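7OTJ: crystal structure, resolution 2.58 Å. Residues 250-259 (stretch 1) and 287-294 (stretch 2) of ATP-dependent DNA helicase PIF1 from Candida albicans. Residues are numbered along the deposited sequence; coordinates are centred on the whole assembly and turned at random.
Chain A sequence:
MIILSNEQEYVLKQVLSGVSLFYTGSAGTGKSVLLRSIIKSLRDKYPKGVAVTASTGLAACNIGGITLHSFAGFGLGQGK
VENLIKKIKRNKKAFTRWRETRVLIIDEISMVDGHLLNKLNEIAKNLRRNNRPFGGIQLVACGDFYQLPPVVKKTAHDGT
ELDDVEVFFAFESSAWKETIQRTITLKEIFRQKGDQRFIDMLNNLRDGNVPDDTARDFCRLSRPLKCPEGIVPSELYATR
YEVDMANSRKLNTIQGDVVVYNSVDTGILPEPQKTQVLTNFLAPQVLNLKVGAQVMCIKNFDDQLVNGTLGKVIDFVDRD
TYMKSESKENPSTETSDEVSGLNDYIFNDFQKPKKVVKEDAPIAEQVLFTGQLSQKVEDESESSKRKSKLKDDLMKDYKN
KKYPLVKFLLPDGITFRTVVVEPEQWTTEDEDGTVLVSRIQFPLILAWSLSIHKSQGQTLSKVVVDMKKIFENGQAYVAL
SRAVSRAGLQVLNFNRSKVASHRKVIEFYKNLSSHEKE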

# COMPACT_ATOMS: atom_id res chain seq x y z
N LYS A 250 -23.15 -2.59 -2.24
CA LYS A 250 -22.88 -3.61 -3.25
C LYS A 250 -23.25 -5.00 -2.74
O LYS A 250 -23.86 -5.79 -3.47
N LEU A 251 -22.89 -5.30 -1.49
CA LEU A 251 -23.27 -6.59 -0.92
C LEU A 251 -24.79 -6.71 -0.77
O LEU A 251 -25.35 -7.78 -1.02
N ASN A 252 -25.46 -5.62 -0.38
CA ASN A 252 -26.89 -5.69 -0.08
C ASN A 252 -27.75 -5.82 -1.33
O ASN A 252 -28.93 -6.17 -1.22
N THR A 253 -27.19 -5.56 -2.52
CA THR A 253 -27.97 -5.75 -3.74
C THR A 253 -27.98 -7.22 -4.16
O THR A 253 -29.01 -7.73 -4.62
N ILE A 254 -26.85 -7.91 -3.99
CA ILE A 254 -26.80 -9.35 -4.21
C ILE A 254 -27.81 -10.06 -3.32
O ILE A 254 -27.90 -9.78 -2.11
N GLN A 255 -28.60 -10.96 -3.90
CA GLN A 255 -29.43 -11.87 -3.14
C GLN A 255 -28.63 -13.13 -2.83
O GLN A 255 -27.62 -13.42 -3.47
N GLY A 256 -29.10 -13.91 -1.86
CA GLY A 256 -28.24 -14.97 -1.39
C GLY A 256 -28.04 -15.17 0.10
O GLY A 256 -27.15 -15.93 0.49
N ASP A 257 -28.83 -14.49 0.95
CA ASP A 257 -28.90 -14.85 2.37
C ASP A 257 -27.53 -14.78 3.06
O ASP A 257 -26.99 -15.78 3.53
N VAL A 258 -26.98 -13.56 3.09
CA VAL A 258 -25.56 -13.32 3.36
C VAL A 258 -25.03 -14.13 4.54
O VAL A 258 -25.66 -14.20 5.61
N VAL A 259 -23.84 -14.71 4.35
CA VAL A 259 -23.14 -15.51 5.35
C VAL A 259 -22.30 -14.58 6.22
O VAL A 259 -21.59 -13.70 5.71
N LEU A 287 -17.00 -10.56 9.07
CA LEU A 287 -16.79 -10.73 7.63
C LEU A 287 -18.10 -11.20 7.01
O LEU A 287 -18.51 -12.35 7.21
N ASN A 288 -18.76 -10.31 6.27
CA ASN A 288 -20.03 -10.62 5.62
C ASN A 288 -19.78 -10.96 4.15
O ASN A 288 -19.19 -10.16 3.42
N LEU A 289 -20.24 -12.13 3.72
CA LEU A 289 -19.98 -12.61 2.37
C LEU A 289 -21.25 -13.18 1.77
O LEU A 289 -21.97 -13.95 2.42
N LYS A 290 -21.54 -12.80 0.53
CA LYS A 290 -22.55 -13.47 -0.29
C LYS A 290 -21.85 -14.20 -1.43
O LYS A 290 -20.63 -14.19 -1.56
N VAL A 291 -22.65 -14.82 -2.29
CA VAL A 291 -22.11 -15.45 -3.49
C VAL A 291 -21.86 -14.38 -4.53
O VAL A 291 -22.75 -13.58 -4.85
N GLY A 292 -20.63 -14.34 -5.06
CA GLY A 292 -20.25 -13.34 -6.04
C GLY A 292 -19.70 -12.05 -5.47
O GLY A 292 -19.33 -11.16 -6.25
N ALA A 293 -19.63 -11.92 -4.15
CA ALA A 293 -19.13 -10.70 -3.53
C ALA A 293 -17.65 -10.51 -3.86
O ALA A 293 -16.86 -11.45 -3.77
N GLN A 294 -17.30 -9.30 -4.27
CA GLN A 294 -15.90 -8.96 -4.49
C GLN A 294 -15.11 -9.05 -3.19
O GLN A 294 -15.54 -8.56 -2.15

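The most unusual feature of this contact is a lysine that is buried and ends among backbone carbonyls at the close of a helix. Lys290 leaves its own backbone sideways, but with chi1 m and the three remaining chi angles all t its chain is almost fully extended, and it carries the ammonium group across to stretch 1. There Lys290 NZ donates hydrogen bonds to Leu251 O at 2.7 Å and to Ile254 O at 2.4 Å, the second very short. Leu251 lies in the last turn of the helix, and Ile254 is the first residue to leave helical geometry, so its carbonyl, like that of Leu251, is available to an outside donor. Lysine suits the place because it combines a long apolar stem with a charged tip that can serve more than one acceptor.

The stem is wrapped by hydrocarbon. Leu251 CD1 lies 3.8 Å from Lys290 CG, Ile254 CB 3.7 Å from Lys290 CD, and Val258 CB 3.5 Å from Lys290 CE. Leu251, buried and in the t, p rotamer, starts sideways, yet its end comes nearer to stretch 2: CD1 meets Ala293 CB at 3.8 Å, while CD2 rests 3.7 Å from Asn288 CB. The small methyl of Ala293 thus offers an apolar surface to the leucine.

Ile254 points toward stretch 2 with chi1 m and chi2 t. Ile254 CG2 approaches Val291 O at 3.4 Å, and Ile254 CD1 reaches the turn, 4.1 Å from Gly292 C. That turn, type II from Lys290 to Ala293, has Gly292 at a positive phi, where a CB would be jammed against the carbonyl O of Val291. Gly256 is under the same constraint in stretch 1, with its own preceding carbonyl, and its bare backbone faces stretch 2 near Lys290.

Beyond the lysine, the contact becomes a small antiparallel sheet. Val259 N donates to Leu289 O at 2.8 Å, and Leu289 N returns a bond to Val259 O at 2.9 Å; Asn288 CA adds a CA-H...O contact to Val259 O at 3.5 Å. The side chains of Val259 (chi1 t) and Leu289 (m, t) share one face of this sheet, and both residue types are at home there, the beta-branched valine especially favouring extended backbone. Val258, with chi1 p, lies sideways and sets CG2 3.9 Å from Asn288 CB and 3.5 Å from Leu289 O. Asn288, chi1 m, therefore contributes its CB to apolar packing with both Leu251 and Val258.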

# COMPACT_ATOMS: atom_id res chain seq x y z
CB LYS A 250 -21.40 -3.57 -3.66
CG LYS A 250 -21.06 -2.49 -4.67
CD LYS A 250 -21.55 -2.87 -6.06
CE LYS A 250 -21.29 -1.76 -7.06
NZ LYS A 250 -22.14 -0.56 -6.78
CB LEU A 251 -22.58 -6.80 0.43
CG LEU A 251 -22.76 -8.19 1.05
CD1 LEU A 251 -21.92 -9.23 0.31
CD2 LEU A 251 -22.44 -8.20 2.54
CB ASN A 252 -27.32 -4.44 0.70
CG ASN A 252 -27.00 -4.53 2.18
OD1 ASN A 252 -26.95 -5.62 2.75
ND2 ASN A 252 -26.78 -3.39 2.81
CB THR A 253 -27.42 -4.87 -4.87
OG1 THR A 253 -26.01 -5.11 -5.04
CG2 THR A 253 -27.63 -3.40 -4.54
CB ILE A 254 -25.37 -9.87 -3.95
CG1 ILE A 254 -24.35 -9.09 -4.77
CG2 ILE A 254 -25.27 -11.36 -4.27
CD1 ILE A 254 -22.94 -9.61 -4.62
CB GLN A 255 -30.70 -12.23 -3.91
CG GLN A 255 -31.34 -11.06 -4.63
CD GLN A 255 -31.71 -9.93 -3.70
OE1 GLN A 255 -32.02 -10.15 -2.52
NE2 GLN A 255 -31.69 -8.71 -4.21
CB ASP A 257 -29.53 -16.24 2.54
CG ASP A 257 -30.42 -16.34 3.76
OD1 ASP A 257 -30.10 -15.69 4.79
OD2 ASP A 257 -31.43 -17.06 3.70
CB VAL A 258 -25.35 -11.82 3.62
CG1 VAL A 258 -26.38 -11.31 4.61
CG2 VAL A 258 -23.93 -11.55 4.12
CB VAL A 259 -22.26 -16.58 4.67
CG1 VAL A 259 -21.51 -17.40 5.71
CG2 VAL A 259 -23.09 -17.46 3.76
CB LEU A 287 -15.66 -11.73 7.36
CG LEU A 287 -15.36 -12.08 5.90
CD1 LEU A 287 -15.02 -10.84 5.11
CD2 LEU A 287 -14.25 -13.10 5.80
CB ASN A 288 -21.00 -9.45 5.73
CG ASN A 288 -21.35 -9.11 7.17
OD1 ASN A 288 -22.10 -9.84 7.82
ND2 ASN A 288 -20.82 -8.00 7.66
CB LEU A 289 -18.88 -13.68 2.37
CG LEU A 289 -17.47 -13.26 2.79
CD1 LEU A 289 -16.52 -14.45 2.73
CD2 LEU A 289 -16.96 -12.12 1.93
CB LYS A 290 -23.57 -12.47 -0.84
CG LYS A 290 -24.56 -11.95 0.19
CD LYS A 290 -25.48 -10.91 -0.40
CE LYS A 290 -26.45 -10.38 0.64
NZ LYS A 290 -27.31 -9.29 0.12
CB VAL A 291 -23.05 -16.54 -4.00
CG1 VAL A 291 -22.44 -17.22 -5.22
CG2 VAL A 291 -23.32 -17.55 -2.89
CB ALA A 293 -19.33 -10.75 -2.02
CB GLN A 294 -15.80 -7.56 -5.08
CG GLN A 294 -14.54 -7.30 -5.88
CD GLN A 294 -14.55 -7.99 -7.22
OE1 GLN A 294 -15.56 -8.57 -7.63
NE2 GLN A 294 -13.43 -7.94 -7.92